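Local coordinates for protein glycerol Dehydrogenase (Unidentified, PDB 5XN8) that probably catalyses the NAD-dependent oxidation of glycerol to dihydroxyacetone, as a metal-dependent member of the iron-containing alcohol dehydrogenase family, at residues Lys180-Asp184 / Ala185-Ser189; Gln286-Pro289 / Met290-Glu294. All blocks are in the same frame, centred on the assembly; numbering follows the deposited sequence.

Contact 1 (Lys180-Asp184 / Ala185-Ser189); sequences KACYD and ARATS
Arg-186 runs alongside Tyr-183, the two side chains pointing the same way, and its NH2 lies 3.8 Å from Tyr-183 CD1, with the guanidinium and ring planes 72° apart. The meeting is oblique, but the arginine is held by more than this touch. Its NE donates to the carbonyl oxygen of Tyr-183 at 3.2 Å, arriving nearly along the C=O axis, while the backbone N of the same arginine reaches Tyr-183 O from above the carbonyl plane at 3.3 Å. One oxygen thus takes two bonds from one residue. The double bend of the arginine chain, at chi2 (-90°) and chi3 (55°), turns it back so that NE faces Tyr-183 O and NH2 lies beside the ring.

The backbone forms a Schellman motif. Arg-186 leaves the helix with positive phi, and Ala-187 N turns back to Cys-182 O at 2.9 Å in an almost straight bond; the bond from Arg-186 N to Tyr-183 O is the motif's second. The same reversal brings Ala-187 CB within 4.0 Å of Cys-182 CB, a small apolar contact across the cap. Within the last turn, Asp-184 OD1 receives Lys-180 NZ on its syn lone pair at 2.9 Å, a salt bridge with a weaker bond to OD2.

The motif ends helix 162-185 and starts the loop toward helix 197-223, whose Glu-197 receives a weak hydrogen bond from Tyr-183 OH. Asn-338 packs on Cys-182 and Ala-187, while Pro-340 of a second subunit touches Arg-186 and Arg-232 of a third subunit packs on Tyr-183.

Contact 2 (Gln286-Pro289 / Met290-Glu294); sequences QNSP and MEEIE
Met-290 opens the helix directly after Pro-289, which occupies the N-cap position. Its CB bond points away from the preceding segment; with CG anti to the backbone N (chi1 -168°) and a bend at chi2, the side chain then meets Leu-358.

Glu-291 follows. Its bent chain brings OE1 to 3.5 Å from Pro-289 CB, a van der Waals approach in which the two side chains cross at a slant.

Glu-292 reaches back further. Its chain, extended beyond CG, passes beside the proline and brings OE1 toward CB of Ser-288; CB of Glu-292 also lies 3.4 Å from Pro-289 O. The backbone N of Glu-292 gives Pro-289 O a weak hydrogen bond at 3.2 Å.

Ile-293 completes the first turn. Its N donates to Pro-289 O at 3.1 Å, in the carbonyl plane and nearly straight (167°), the first i to i+4 bond of the helix. The proline carbonyl therefore takes one straight bond and one weak one from the opening turn. Ile-293 CG1 lies 3.5 Å from Ser-288 OG, and CD1 comes equally near Ser-288 O. Glu-292 OE1 is the other neighbour of Ser-288 OG, at 3.6 Å. Buried between them, the serine hydroxyl has no hydrogen-bonding partner in the model.

Glu-294 N returns to Met-290 O at 2.8 Å, carrying the helix on. Helix 290-303 thus begins after a short link from helix 271-285, with Met-290 and Glu-294 against helix 345-363, Glu-292 on Phe-177 of helix 162-185, and Lys-216 of a fourth subunit bonding Ser-288 O.

In the fold
The two contacts illustrate the opposite ends of a helix: contact 1 closes helix 162-185, contact 2 opens helix 290-303. Both are partly buried, but contact 2 has exposed residues at Pro-289 and Glu-291, whereas none of the touching residues of contact 1 is exposed. In contact 1 terminal carbonyls meet arginine and backbone N-H groups; in contact 2 Glu-291 and Glu-292 sit near an N-terminal end, consistent with the helix dipole. Their centres are 19 Å apart, yet helix 162-185 serves both, ending in contact 1 and packing through Phe-177 on contact 2. Each also meets other subunits. The side chain of Cys-182 is about 13 Å from the zinc ion; contact 2 is remote from known sites.

Contact 1 (Lys180-Asp184 / Ala185-Ser189)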
# COMPACT_ATOMS: atom_id res chain seq x y z
N LYS A 180 4.00 22.67 -16.28
CA LYS A 180 2.70 22.08 -15.88
C LYS A 180 1.57 23.12 -15.79
O LYS A 180 0.43 22.80 -16.08
CB LYS A 180 2.85 21.33 -14.55
CG LYS A 180 1.63 20.58 -14.05
CD LYS A 180 1.07 19.62 -15.09
CE LYS A 180 0.14 18.59 -14.47
NZ LYS A 180 -1.20 19.16 -14.13
N ALA A 181 1.91 24.35 -15.41
CA ALA A 181 0.95 25.46 -15.37
C ALA A 181 0.55 25.93 -16.76
O ALA A 181 -0.60 26.33 -16.97
CB ALA A 181 1.52 26.62 -14.57
N CYS A 182 1.49 25.93 -17.70
CA CYS A 182 1.19 26.20 -19.11
C CYS A 182 0.39 25.07 -19.75
O CYS A 182 -0.51 25.32 -20.56
CB CYS A 182 2.47 26.47 -19.91
SG CYS A 182 3.28 28.03 -19.45
N TYR A 183 0.71 23.83 -19.39
CA TYR A 183 -0.03 22.66 -19.88
C TYR A 183 -1.49 22.70 -19.43
O TYR A 183 -2.40 22.54 -20.25
CB TYR A 183 0.64 21.38 -19.39
CG TYR A 183 0.04 20.09 -19.90
CD1 TYR A 183 0.17 19.71 -21.23
CD2 TYR A 183 -0.64 19.23 -19.03
CE1 TYR A 183 -0.38 18.51 -21.69
CE2 TYR A 183 -1.19 18.03 -19.48
CZ TYR A 183 -1.06 17.68 -20.80
OH TYR A 183 -1.60 16.49 -21.24
N ASP A 184 -1.72 22.95 -18.13
CA ASP A 184 -3.07 23.10 -17.60
C ASP A 184 -3.80 24.31 -18.19
O ASP A 184 -5.00 24.25 -18.45
CB ASP A 184 -3.06 23.23 -16.06
CG ASP A 184 -2.58 21.97 -15.36
OD1 ASP A 184 -2.69 20.86 -15.94
OD2 ASP A 184 -2.09 22.10 -14.22
N ALA A 185 -3.07 25.41 -18.41
CA ALA A 185 -3.65 26.62 -18.99
C ALA A 185 -3.91 26.56 -20.48
O ALA A 185 -4.62 27.41 -21.01
CB ALA A 185 -2.77 27.81 -18.71
N ARG A 186 -3.32 25.57 -21.16
CA ARG A 186 -3.30 25.49 -22.62
C ARG A 186 -2.62 26.73 -23.20
O ARG A 186 -3.10 27.32 -24.17
CB ARG A 186 -4.71 25.25 -23.20
CG ARG A 186 -5.55 24.19 -22.48
CD ARG A 186 -5.37 22.80 -23.04
NE ARG A 186 -3.96 22.40 -23.05
CZ ARG A 186 -3.37 21.59 -23.94
NH1 ARG A 186 -4.02 21.03 -24.95
NH2 ARG A 186 -2.06 21.34 -23.80
N ALA A 187 -1.50 27.11 -22.59
CA ALA A 187 -0.76 28.31 -22.96
C ALA A 187 0.31 27.98 -23.99
O ALA A 187 0.96 26.95 -23.90
CB ALA A 187 -0.14 28.93 -21.73
N THR A 188 0.50 28.87 -24.95
CA THR A 188 1.47 28.70 -26.03
C THR A 188 2.90 28.87 -25.50
O THR A 188 3.16 29.75 -24.66
CB THR A 188 1.24 29.77 -27.13
OG1 THR A 188 -0.13 29.80 -27.52
CG2 THR A 188 2.15 29.53 -28.33
N SER A 189 3.81 28.03 -26.00
CA SER A 189 5.24 28.13 -25.68
C SER A 189 6.01 28.85 -26.78
O SER A 189 5.45 29.18 -27.83
CB SER A 189 5.82 26.73 -25.47
OG SER A 189 5.85 25.99 -26.68

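Contact 2 (Gln286-Pro289 / Met290-Glu294)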
# COMPACT_ATOMS: atom_id res chain seq x y z
N GLN A 286 -0.61 29.22 -6.92
CA GLN A 286 -1.48 28.13 -7.41
C GLN A 286 -2.02 27.21 -6.30
O GLN A 286 -2.72 26.25 -6.57
CB GLN A 286 -0.77 27.31 -8.51
CG GLN A 286 0.34 26.37 -8.05
CD GLN A 286 1.28 25.97 -9.18
OE1 GLN A 286 1.47 26.71 -10.15
NE2 GLN A 286 1.90 24.80 -9.05
N ASN A 287 -1.69 27.54 -5.04
CA ASN A 287 -2.15 26.79 -3.87
C ASN A 287 -1.79 25.32 -3.94
O ASN A 287 -2.64 24.45 -3.85
CB ASN A 287 -3.66 26.98 -3.65
CG ASN A 287 -4.09 26.51 -2.28
OD1 ASN A 287 -3.41 26.77 -1.29
ND2 ASN A 287 -5.21 25.80 -2.23
N SER A 288 -0.50 25.05 -4.11
CA SER A 288 0.01 23.70 -4.07
C SER A 288 -0.11 23.20 -2.64
O SER A 288 -0.09 24.00 -1.72
CB SER A 288 1.44 23.65 -4.62
OG SER A 288 2.48 23.97 -3.70
N PRO A 289 -0.26 21.87 -2.45
CA PRO A 289 -0.42 21.37 -1.07
C PRO A 289 0.82 21.58 -0.21
O PRO A 289 1.90 21.84 -0.73
CB PRO A 289 -0.74 19.88 -1.27
CG PRO A 289 -0.25 19.55 -2.62
CD PRO A 289 -0.27 20.79 -3.44
N MET A 290 0.66 21.46 1.10
CA MET A 290 1.73 21.81 2.04
C MET A 290 2.95 20.91 1.88
O MET A 290 4.07 21.41 1.84
CB MET A 290 1.22 21.79 3.49
CG MET A 290 2.18 22.41 4.51
SD MET A 290 2.67 24.12 4.14
CE MET A 290 3.93 24.42 5.38
N GLU A 291 2.74 19.60 1.74
CA GLU A 291 3.91 18.68 1.61
C GLU A 291 4.69 18.93 0.32
O GLU A 291 5.88 18.63 0.29
CB GLU A 291 3.66 17.19 1.97
CG GLU A 291 2.24 16.62 2.01
CD GLU A 291 1.64 16.50 0.63
OE1 GLU A 291 1.64 17.54 -0.07
OE2 GLU A 291 1.16 15.39 0.25
N GLU A 292 4.07 19.50 -0.71
CA GLU A 292 4.76 19.92 -1.91
C GLU A 292 5.58 21.19 -1.64
O GLU A 292 6.74 21.30 -2.06
CB GLU A 292 3.79 20.16 -3.07
CG GLU A 292 4.49 20.51 -4.38
CD GLU A 292 3.63 20.28 -5.60
OE1 GLU A 292 2.71 21.06 -5.86
OE2 GLU A 292 3.87 19.31 -6.34
N ILE A 293 4.98 22.15 -0.94
CA ILE A 293 5.71 23.34 -0.48
C ILE A 293 6.92 22.93 0.37
O ILE A 293 8.01 23.47 0.20
CB ILE A 293 4.78 24.33 0.29
CG1 ILE A 293 3.78 24.99 -0.66
CG2 ILE A 293 5.57 25.41 1.02
CD1 ILE A 293 2.56 25.57 0.03
N GLU A 294 6.73 21.95 1.25
CA GLU A 294 7.79 21.48 2.15
C GLU A 294 8.95 20.73 1.46
O GLU A 294 10.11 20.86 1.90
CB GLU A 294 7.21 20.62 3.28
CG GLU A 294 6.45 21.43 4.32
CD GLU A 294 5.96 20.58 5.49
OE1 GLU A 294 6.30 19.37 5.57
OE2 GLU A 294 5.19 21.09 6.33